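Local structure of N-alpha-acetyltransferase 38, NatC auxiliary subunit (Saccharomyces cerevisiae, 6YGA) at the interface of chains B and C and the interface of chains C and A. The protein serves as the small Sm-like auxiliary subunit of the NatC N-terminal acetyltransferase, which acetylates nascent chains that begin with methionine followed by a hydrophobic or amphipathic residue. Coordinates in Å, arbitrary orientation; residue numbers count along the deposited sequence, not the author numbering. Chains: chain A, N-alpha-acetyltransferase 38, NatC auxiliary subunit; chain B, N-alpha-acetyltransferase 30; chain C, N-alpha-acetyltransferase 35, NatC auxiliary subunit.

Contact 1: the interface of chains B and C. Residues chain B 34, 37, 41-42; chain C 37-40, 48.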
# COMPACT_ATOMS: atom_id res chain seq x y z
N TYR B 34 12.23 25.48 -3.46
CA TYR B 34 10.83 25.86 -3.31
C TYR B 34 10.06 24.92 -2.39
O TYR B 34 8.95 25.27 -1.97
CB TYR B 34 10.17 25.96 -4.68
CG TYR B 34 10.37 27.32 -5.28
CD1 TYR B 34 9.47 28.35 -5.03
CD2 TYR B 34 11.48 27.59 -6.07
CE1 TYR B 34 9.66 29.60 -5.56
CE2 TYR B 34 11.67 28.85 -6.62
CZ TYR B 34 10.76 29.85 -6.36
OH TYR B 34 10.95 31.10 -6.90
N ARG B 37 10.87 26.93 0.61
CA ARG B 37 10.19 28.22 0.55
C ARG B 37 8.69 28.07 0.79
O ARG B 37 8.05 29.00 1.28
CB ARG B 37 10.47 28.89 -0.79
CG ARG B 37 10.46 30.39 -0.73
CD ARG B 37 11.54 31.00 -1.61
NE ARG B 37 12.86 30.93 -0.99
CZ ARG B 37 13.33 31.83 -0.13
NH1 ARG B 37 12.58 32.86 0.23
NH2 ARG B 37 14.55 31.69 0.37
N ASN B 41 8.43 30.52 4.12
CA ASN B 41 7.84 31.81 3.80
C ASN B 41 6.40 31.92 4.26
O ASN B 41 5.96 33.01 4.67
CB ASN B 41 7.95 32.07 2.30
CG ASN B 41 9.34 32.50 1.88
OD1 ASN B 41 10.31 31.79 2.12
ND2 ASN B 41 9.43 33.67 1.27
N GLN B 42 5.65 30.83 4.24
CA GLN B 42 4.24 30.86 4.63
C GLN B 42 4.02 30.57 6.11
O GLN B 42 3.08 31.10 6.70
CB GLN B 42 3.45 29.89 3.76
CG GLN B 42 3.55 30.21 2.27
CD GLN B 42 2.69 29.31 1.41
OE1 GLN B 42 2.77 28.08 1.48
NE2 GLN B 42 1.85 29.92 0.58
N PRO C 37 13.07 40.08 2.01
CA PRO C 37 13.58 38.70 1.96
C PRO C 37 12.50 37.65 2.09
O PRO C 37 12.64 36.56 1.52
CB PRO C 37 14.55 38.64 3.15
CG PRO C 37 14.94 40.06 3.39
CD PRO C 37 13.72 40.88 3.06
N GLU C 38 11.42 37.93 2.82
CA GLU C 38 10.35 36.96 2.99
C GLU C 38 9.43 36.88 1.78
O GLU C 38 8.60 35.97 1.72
CB GLU C 38 9.52 37.30 4.24
CG GLU C 38 8.46 38.37 4.01
CD GLU C 38 8.98 39.79 4.19
OE1 GLU C 38 10.17 39.96 4.53
OE2 GLU C 38 8.19 40.74 4.00
N ALA C 39 9.56 37.80 0.83
CA ALA C 39 8.56 37.94 -0.22
C ALA C 39 8.81 36.98 -1.38
O ALA C 39 9.95 36.65 -1.72
CB ALA C 39 8.53 39.38 -0.72
N ILE C 40 7.70 36.54 -1.98
CA ILE C 40 7.71 35.75 -3.20
C ILE C 40 6.74 36.40 -4.18
O ILE C 40 5.60 36.72 -3.81
CB ILE C 40 7.28 34.29 -2.95
CG1 ILE C 40 8.17 33.62 -1.91
CG2 ILE C 40 7.31 33.48 -4.25
CD1 ILE C 40 7.66 32.25 -1.53
N LEU C 48 1.67 27.43 -3.47
CA LEU C 48 3.08 27.06 -3.37
C LEU C 48 3.30 25.60 -3.01
O LEU C 48 4.44 25.13 -3.09
CB LEU C 48 3.78 27.95 -2.35
CG LEU C 48 4.24 29.30 -2.90
CD1 LEU C 48 4.63 30.22 -1.76
CD2 LEU C 48 5.40 29.10 -3.86
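C:Ile40 of the large auxiliary subunit sets its CG1-CD1 branch against B:Asn41 and B:Arg37 of the catalytic subunit, and this is the tight part of the contact. The branch is extended (chi2 173°), which carries its terminal CD1 outward to CG of B:Arg37 at 3.4 Å. CG, with CD behind it, makes the close contact, while the guanidinium NH1 passes more distantly, 3.9 Å from the backbone O of C:Pro37. A long chain suits the place because its aliphatic stem can cover an apolar partner while its charged end reaches past it. CD1 of C:Ile40 also lies 3.8 Å from the amide carbon CG of B:Asn41. The amide nitrogen ND2 of that asparagine donates a hydrogen bond to the backbone O of C:Glu38 at 2.5 Å. The bond is bent, 117° at the hydrogen, and the donor stands above the carbonyl plane. Asparagine fits because its short amide can serve a main-chain acceptor while its carbons pack on isoleucine. The looser side lies around C:Leu48, whose CD1 methyl meets the amide NE2 of B:Gln42 in van der Waals contact at 3.6 Å, the side chains crossing obliquely. Looser still, CD1 of the B:Tyr34 ring stays 4.3 Å from CD2 of C:Leu48. The site joins helix 33-40 of the GNAT-family subunit, and the loop that follows it with B:Asn41 and B:Gln42, to strand 40-42 and the start of the 3-10 helix 48-53 in chain C.

Contact 2: the interface of chains C and A. Residues chain C 57-58, 66; chain A 19-20, 61-62.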
# COMPACT_ATOMS: atom_id res chain seq x y z
N VAL C 57 18.02 22.10 -10.87
CA VAL C 57 19.20 21.92 -11.71
C VAL C 57 20.45 21.97 -10.84
O VAL C 57 20.47 22.58 -9.76
CB VAL C 57 19.24 22.98 -12.82
CG1 VAL C 57 18.01 22.88 -13.70
CG2 VAL C 57 19.36 24.39 -12.23
N ASN C 58 21.51 21.31 -11.31
CA ASN C 58 22.80 21.28 -10.63
C ASN C 58 22.69 20.69 -9.22
O ASN C 58 23.50 21.00 -8.34
CB ASN C 58 23.43 22.68 -10.60
CG ASN C 58 23.79 23.18 -11.98
OD1 ASN C 58 24.28 22.42 -12.82
ND2 ASN C 58 23.53 24.46 -12.25
N LEU C 66 22.48 15.25 -15.00
CA LEU C 66 23.82 15.05 -14.45
C LEU C 66 24.13 13.59 -14.18
O LEU C 66 25.13 13.30 -13.51
CB LEU C 66 23.98 15.88 -13.17
CG LEU C 66 23.65 17.37 -13.28
CD1 LEU C 66 24.05 18.08 -12.00
CD2 LEU C 66 24.32 18.01 -14.49
N THR A 19 24.61 27.13 -16.60
CA THR A 19 26.07 27.22 -16.61
C THR A 19 26.67 26.38 -17.72
O THR A 19 27.70 26.75 -18.30
CB THR A 19 26.64 26.80 -15.26
OG1 THR A 19 26.20 25.48 -14.93
CG2 THR A 19 26.18 27.77 -14.17
N GLU A 20 26.07 25.24 -18.03
CA GLU A 20 26.56 24.36 -19.08
C GLU A 20 25.96 24.78 -20.42
O GLU A 20 25.32 25.83 -20.53
CB GLU A 20 26.24 22.90 -18.73
CG GLU A 20 26.82 22.43 -17.41
CD GLU A 20 26.33 21.05 -17.00
OE1 GLU A 20 25.44 20.51 -17.69
OE2 GLU A 20 26.84 20.51 -16.00
N ARG A 61 22.99 30.61 -8.49
CA ARG A 61 24.28 30.31 -9.10
C ARG A 61 24.12 29.67 -10.48
O ARG A 61 24.99 29.83 -11.34
CB ARG A 61 25.09 29.39 -8.18
CG ARG A 61 26.51 29.14 -8.64
CD ARG A 61 27.02 27.78 -8.16
NE ARG A 61 26.39 26.68 -8.88
CZ ARG A 61 26.72 25.40 -8.73
NH1 ARG A 61 27.67 25.06 -7.87
NH2 ARG A 61 26.10 24.46 -9.43
N SER A 62 23.02 28.96 -10.70
CA SER A 62 22.87 28.17 -11.92
C SER A 62 22.47 29.00 -13.13
O SER A 62 22.68 28.54 -14.26
CB SER A 62 21.84 27.07 -11.69
OG SER A 62 22.30 26.14 -10.72
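C:Asn58 meets A:Ser62 through a well-formed hydrogen bond, around which the other contacts gather. Its amide nitrogen ND2 donates to the serine hydroxyl OG at 2.6 Å, nearly straight at 166°, and the hydroxyl lies almost in the amide plane. The serine turns its OG anti to its carbonyl carbon (chi1 -65°), which carries the hydroxyl toward the asparagine. A small hydroxyl suits this place because it can accept from the amide while its CB still packs against a neighbour. Another polar group approaches without forming a bond: OG1 of A:Thr19 lies 3.9 Å from ND2 of C:Asn58. Van der Waals contacts make up the rest. The guanidinium nitrogen NH2 of A:Arg61 comes 3.4 Å from the methylene CB of C:Asn58. The asparagine CG lies in plane at the guanidinium edge, with the two flat groups turned 65° apart. The apolar share is small, for CG2 of C:Val57 merely touches CB of A:Ser62 at 3.7 Å. Toward the other end, the CD2 methyl of C:Leu66 lies 3.9 Å from the carboxylate OE2 of the poorly ordered A:Glu20, a doubtful contact. C:Asn58 has a positive phi, a backbone shape that asparagine tolerates well. It lies in the loop after strand 55-56 of chain C, facing the loops that follow strand 13-18 and precede strand 63-69 of the Sm-like subunit, while C:Leu66 ends the 3-10 helix 64-66.

Contact 3: the interface of chains C and A. Residues chain C 24, 27-28; chain A 6, 9, 14, 28, 37, 66, 68.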
# COMPACT_ATOMS: atom_id res chain seq x y z
N VAL C 24 17.07 40.15 -20.27
CA VAL C 24 16.38 40.84 -19.18
C VAL C 24 16.98 40.40 -17.85
O VAL C 24 16.34 40.51 -16.80
CB VAL C 24 14.86 40.57 -19.23
CG1 VAL C 24 14.08 41.64 -18.48
CG2 VAL C 24 14.38 40.50 -20.67
N LEU C 27 17.35 43.59 -15.49
CA LEU C 27 16.09 44.06 -14.91
C LEU C 27 15.61 43.13 -13.80
O LEU C 27 15.04 43.59 -12.81
CB LEU C 27 15.02 44.20 -16.00
CG LEU C 27 13.61 44.56 -15.51
CD1 LEU C 27 13.62 45.90 -14.78
CD2 LEU C 27 12.60 44.57 -16.64
N PHE C 28 15.84 41.83 -13.95
CA PHE C 28 15.38 40.87 -12.95
C PHE C 28 16.11 41.07 -11.62
O PHE C 28 15.50 40.92 -10.55
CB PHE C 28 15.57 39.45 -13.45
CG PHE C 28 14.30 38.79 -13.89
CD1 PHE C 28 13.45 39.42 -14.78
CD2 PHE C 28 13.95 37.53 -13.42
CE1 PHE C 28 12.27 38.82 -15.19
CE2 PHE C 28 12.77 36.92 -13.82
CZ PHE C 28 11.93 37.57 -14.71
N LEU A 6 8.02 42.63 -11.44
CA LEU A 6 8.13 41.19 -11.66
C LEU A 6 6.76 40.55 -11.84
O LEU A 6 6.64 39.55 -12.56
CB LEU A 6 8.86 40.54 -10.49
CG LEU A 6 10.34 40.88 -10.33
CD1 LEU A 6 10.82 40.48 -8.95
CD2 LEU A 6 11.16 40.18 -11.41
N PHE A 9 5.72 39.72 -15.26
CA PHE A 9 6.45 38.69 -15.99
C PHE A 9 5.87 37.30 -15.79
O PHE A 9 5.96 36.46 -16.70
CB PHE A 9 7.92 38.70 -15.58
CG PHE A 9 8.76 39.65 -16.37
CD1 PHE A 9 8.63 41.02 -16.21
CD2 PHE A 9 9.70 39.17 -17.27
CE1 PHE A 9 9.42 41.90 -16.94
CE2 PHE A 9 10.49 40.04 -18.00
CZ PHE A 9 10.35 41.40 -17.84
N LEU A 14 10.10 32.14 -20.66
CA LEU A 14 11.42 32.73 -20.49
C LEU A 14 12.49 31.78 -21.00
O LEU A 14 12.31 30.56 -20.99
CB LEU A 14 11.70 33.09 -19.02
CG LEU A 14 10.80 34.15 -18.39
CD1 LEU A 14 11.22 34.44 -16.96
CD2 LEU A 14 10.82 35.42 -19.22
N LEU A 28 7.35 31.19 -16.34
CA LEU A 28 7.76 31.60 -15.00
C LEU A 28 6.59 31.48 -14.03
O LEU A 28 5.52 32.06 -14.25
CB LEU A 28 8.29 33.04 -15.03
CG LEU A 28 8.82 33.56 -13.69
CD1 LEU A 28 10.08 32.81 -13.29
CD2 LEU A 28 9.07 35.06 -13.76
N LEU A 37 14.32 31.03 -9.32
CA LEU A 37 13.17 30.96 -10.21
C LEU A 37 12.55 29.57 -10.18
O LEU A 37 13.25 28.57 -10.02
CB LEU A 37 13.57 31.30 -11.65
CG LEU A 37 14.50 32.49 -11.88
CD1 LEU A 37 15.04 32.46 -13.29
CD2 LEU A 37 13.77 33.79 -11.61
N ILE A 66 18.84 35.47 -18.42
CA ILE A 66 17.39 35.39 -18.56
C ILE A 66 16.99 36.22 -19.77
O ILE A 66 17.35 37.40 -19.86
CB ILE A 66 16.67 35.88 -17.29
CG1 ILE A 66 17.10 35.05 -16.08
CG2 ILE A 66 15.17 35.81 -17.46
CD1 ILE A 66 16.53 35.54 -14.76
N ILE A 68 13.70 37.07 -22.80
CA ILE A 68 12.28 36.98 -23.15
C ILE A 68 12.12 37.41 -24.60
O ILE A 68 12.92 38.19 -25.14
CB ILE A 68 11.40 37.85 -22.22
CG1 ILE A 68 9.93 37.46 -22.34
CG2 ILE A 68 11.57 39.33 -22.52
CD1 ILE A 68 8.99 38.29 -21.48
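C:Phe28 has a chi1 of -104° that carries its ring away from its own helix into the Sm-like subunit, and its chi2 of 51° turns the CE1 edge onto a face of the A:Phe9 ring. The rings are edge-to-face: CE1 of C:Phe28 stands 3.3 Å from CD2 of A:Phe9, offset toward the rim of the face it meets. A flat, rigid aromatic suits the place because it can be touched on both face and edge. The CD2 methyl of A:Leu6 sits 4.0 Å above the plane of the C:Phe28 ring, over its centre. At the edge, CE2 of C:Phe28 lies 4.0 Å from CD2 of A:Leu37, while CZ points tip to tip at CD1 of A:Leu14, 3.9 Å away. A:Ile66 crosses the phenylalanine at about a right angle, and CD1 of A:Ile66 is 3.5 Å from CD2 of C:Phe28. Beside this plug, C:Val24 divides its two methyls: CG1 faces the tip of A:Phe9, and CG2 reaches CG2 of A:Ile68 at 3.6 Å. The backbone N of C:Val24 donates to O of A:Ile66 at 2.8 Å, tying the residue just before helix 25-34 to strand 63-69. The site anchors an N-terminal helix of the large auxiliary subunit in the apolar interior of the small one, helping to hold NatC together.

Contact 4: the interface of chains C and A. Residues chain C 57, 63, 65-66; chain A 18, 20, 22, 24, 44, 51, 53, 56.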
# COMPACT_ATOMS: atom_id res chain seq x y z
N VAL C 57 18.02 22.10 -10.87
CA VAL C 57 19.20 21.92 -11.71
C VAL C 57 20.45 21.97 -10.84
O VAL C 57 20.47 22.58 -9.76
CB VAL C 57 19.24 22.98 -12.82
CG1 VAL C 57 18.01 22.88 -13.70
CG2 VAL C 57 19.36 24.39 -12.23
N ASP C 63 18.60 16.16 -10.48
CA ASP C 63 18.85 16.55 -11.86
C ASP C 63 19.28 15.32 -12.65
O ASP C 63 20.41 14.84 -12.49
CB ASP C 63 19.92 17.65 -11.93
CG ASP C 63 19.98 18.34 -13.29
OD1 ASP C 63 19.53 17.76 -14.29
OD2 ASP C 63 20.49 19.48 -13.35
N SER C 65 19.87 15.30 -15.77
CA SER C 65 20.85 15.68 -16.78
C SER C 65 22.28 15.43 -16.31
O SER C 65 23.19 15.40 -17.13
CB SER C 65 20.69 17.15 -17.16
OG SER C 65 19.38 17.42 -17.63
N LEU C 66 22.48 15.25 -15.00
CA LEU C 66 23.82 15.05 -14.45
C LEU C 66 24.13 13.59 -14.18
O LEU C 66 25.13 13.30 -13.51
CB LEU C 66 23.98 15.88 -13.17
CG LEU C 66 23.65 17.37 -13.28
CD1 LEU C 66 24.05 18.08 -12.00
CD2 LEU C 66 24.32 18.01 -14.49
N LEU A 18 21.74 27.91 -18.73
CA LEU A 18 22.37 27.48 -17.49
C LEU A 18 23.89 27.60 -17.62
O LEU A 18 24.42 28.11 -18.61
CB LEU A 18 21.94 26.06 -17.14
CG LEU A 18 20.45 25.86 -16.86
CD1 LEU A 18 20.20 24.48 -16.28
CD2 LEU A 18 19.93 26.94 -15.92
N GLU A 20 26.07 25.24 -18.03
CA GLU A 20 26.56 24.36 -19.08
C GLU A 20 25.96 24.78 -20.42
O GLU A 20 25.32 25.83 -20.53
CB GLU A 20 26.24 22.90 -18.73
CG GLU A 20 26.82 22.43 -17.41
CD GLU A 20 26.33 21.05 -17.00
OE1 GLU A 20 25.44 20.51 -17.69
OE2 GLU A 20 26.84 20.51 -16.00
N ARG A 22 23.49 23.57 -21.71
CA ARG A 22 22.05 23.38 -21.65
C ARG A 22 21.32 24.71 -21.50
O ARG A 22 21.83 25.66 -20.89
CB ARG A 22 21.68 22.44 -20.50
CG ARG A 22 22.25 22.86 -19.16
CD ARG A 22 22.15 21.75 -18.11
NE ARG A 22 20.78 21.40 -17.78
CZ ARG A 22 20.44 20.69 -16.70
NH1 ARG A 22 21.38 20.28 -15.86
NH2 ARG A 22 19.17 20.41 -16.46
N LEU A 24 17.18 26.25 -20.75
CA LEU A 24 15.84 25.94 -20.28
C LEU A 24 14.84 26.97 -20.81
O LEU A 24 15.08 28.18 -20.71
CB LEU A 24 15.78 25.90 -18.75
CG LEU A 24 16.73 24.91 -18.07
CD1 LEU A 24 16.53 24.94 -16.56
CD2 LEU A 24 16.51 23.52 -18.62
N GLU A 44 14.27 21.42 -21.93
CA GLU A 44 15.72 21.44 -21.82
C GLU A 44 16.33 21.20 -23.20
O GLU A 44 16.16 20.13 -23.79
CB GLU A 44 16.21 20.37 -20.84
CG GLU A 44 17.69 20.51 -20.49
CD GLU A 44 18.33 19.18 -20.11
OE1 GLU A 44 18.01 18.16 -20.75
OE2 GLU A 44 19.15 19.16 -19.17
N ARG A 51 14.10 17.96 -24.75
CA ARG A 51 13.28 17.10 -23.91
C ARG A 51 12.52 17.95 -22.89
O ARG A 51 12.93 19.06 -22.55
CB ARG A 51 14.13 16.05 -23.19
CG ARG A 51 15.09 16.60 -22.14
CD ARG A 51 15.68 15.48 -21.31
NE ARG A 51 16.37 15.96 -20.12
CZ ARG A 51 16.56 15.24 -19.02
NH1 ARG A 51 16.10 14.00 -18.96
NH2 ARG A 51 17.21 15.75 -17.98
N MSE A 53 10.88 18.52 -19.05
CA MSE A 53 11.27 18.21 -17.68
C MSE A 53 10.24 18.67 -16.64
O MSE A 53 10.41 18.44 -15.44
CB MSE A 53 12.64 18.83 -17.36
CG MSE A 53 13.76 18.35 -18.28
SE MSE A 53 15.53 18.61 -17.51
CE MSE A 53 15.39 20.49 -17.04
N VAL A 56 10.54 22.87 -12.82
CA VAL A 56 11.93 22.94 -12.41
C VAL A 56 12.18 24.26 -11.69
O VAL A 56 11.64 25.30 -12.10
CB VAL A 56 12.89 22.79 -13.61
CG1 VAL A 56 14.31 22.52 -13.13
CG2 VAL A 56 12.42 21.70 -14.56
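C:Val57 points its CG1 methyl into a small apolar group on chain A. That methyl lies 3.7 Å from CD1 of A:Leu18, which comes tip to tip, and 3.8 Å from CG1 of A:Val56, which crosses at about a right angle; CD1 of A:Leu24 also touches it. Branched aliphatic residues suit it because each offers a methyl without a polar group to satisfy. Outward, A:Arg22 spans the change to polar ground: CD1 of A:Leu18 lies against one face of its guanidinium and OG of C:Ser65 against the other. CG anti to the backbone N (chi1 -166°) extends the C:Asp63 carboxylate toward A:Arg22, tip to tip. In the resulting salt bridge NH1 of A:Arg22 meets OD2 of C:Asp63 on its syn side at 2.8 Å; OD2 lies near the guanidinium plane, though the two planes are 59° apart. OD1 accepts from N of C:Ser65. NH2 of A:Arg22 pairs with OE2 of A:Glu44 at 3.0 Å, and OE1 of that glutamate takes NE of A:Arg51. A:Arg51 in turn donates through NH2 to OG of C:Ser65 at 2.8 Å. These alternating charges probably offset one another. The site packs against strands 13-18, 23-32, 42-46, 49-54 and 56-58 of the Sm-like fold and the loop carrying A:Arg22.

Contacts 2 and 4 form one continuous surface: their centres of C-alpha atoms are about 7 Å apart, and both use C:Val57, C:Leu66 and A:Glu20. Contact 3 lies about 18 Å from each of them, yet it draws on strands 13-18 and 23-32 of chain A, which contact 4 also uses. Contact 1 stands about 18 Å from contact 3, 22 Å from contact 2 and 24 Å from contact 4. All four rely on the N-terminal stretch of chain C between residues 24 and 66, which therefore bridges the catalytic and small auxiliary subunits and helps unite the heterotrimer.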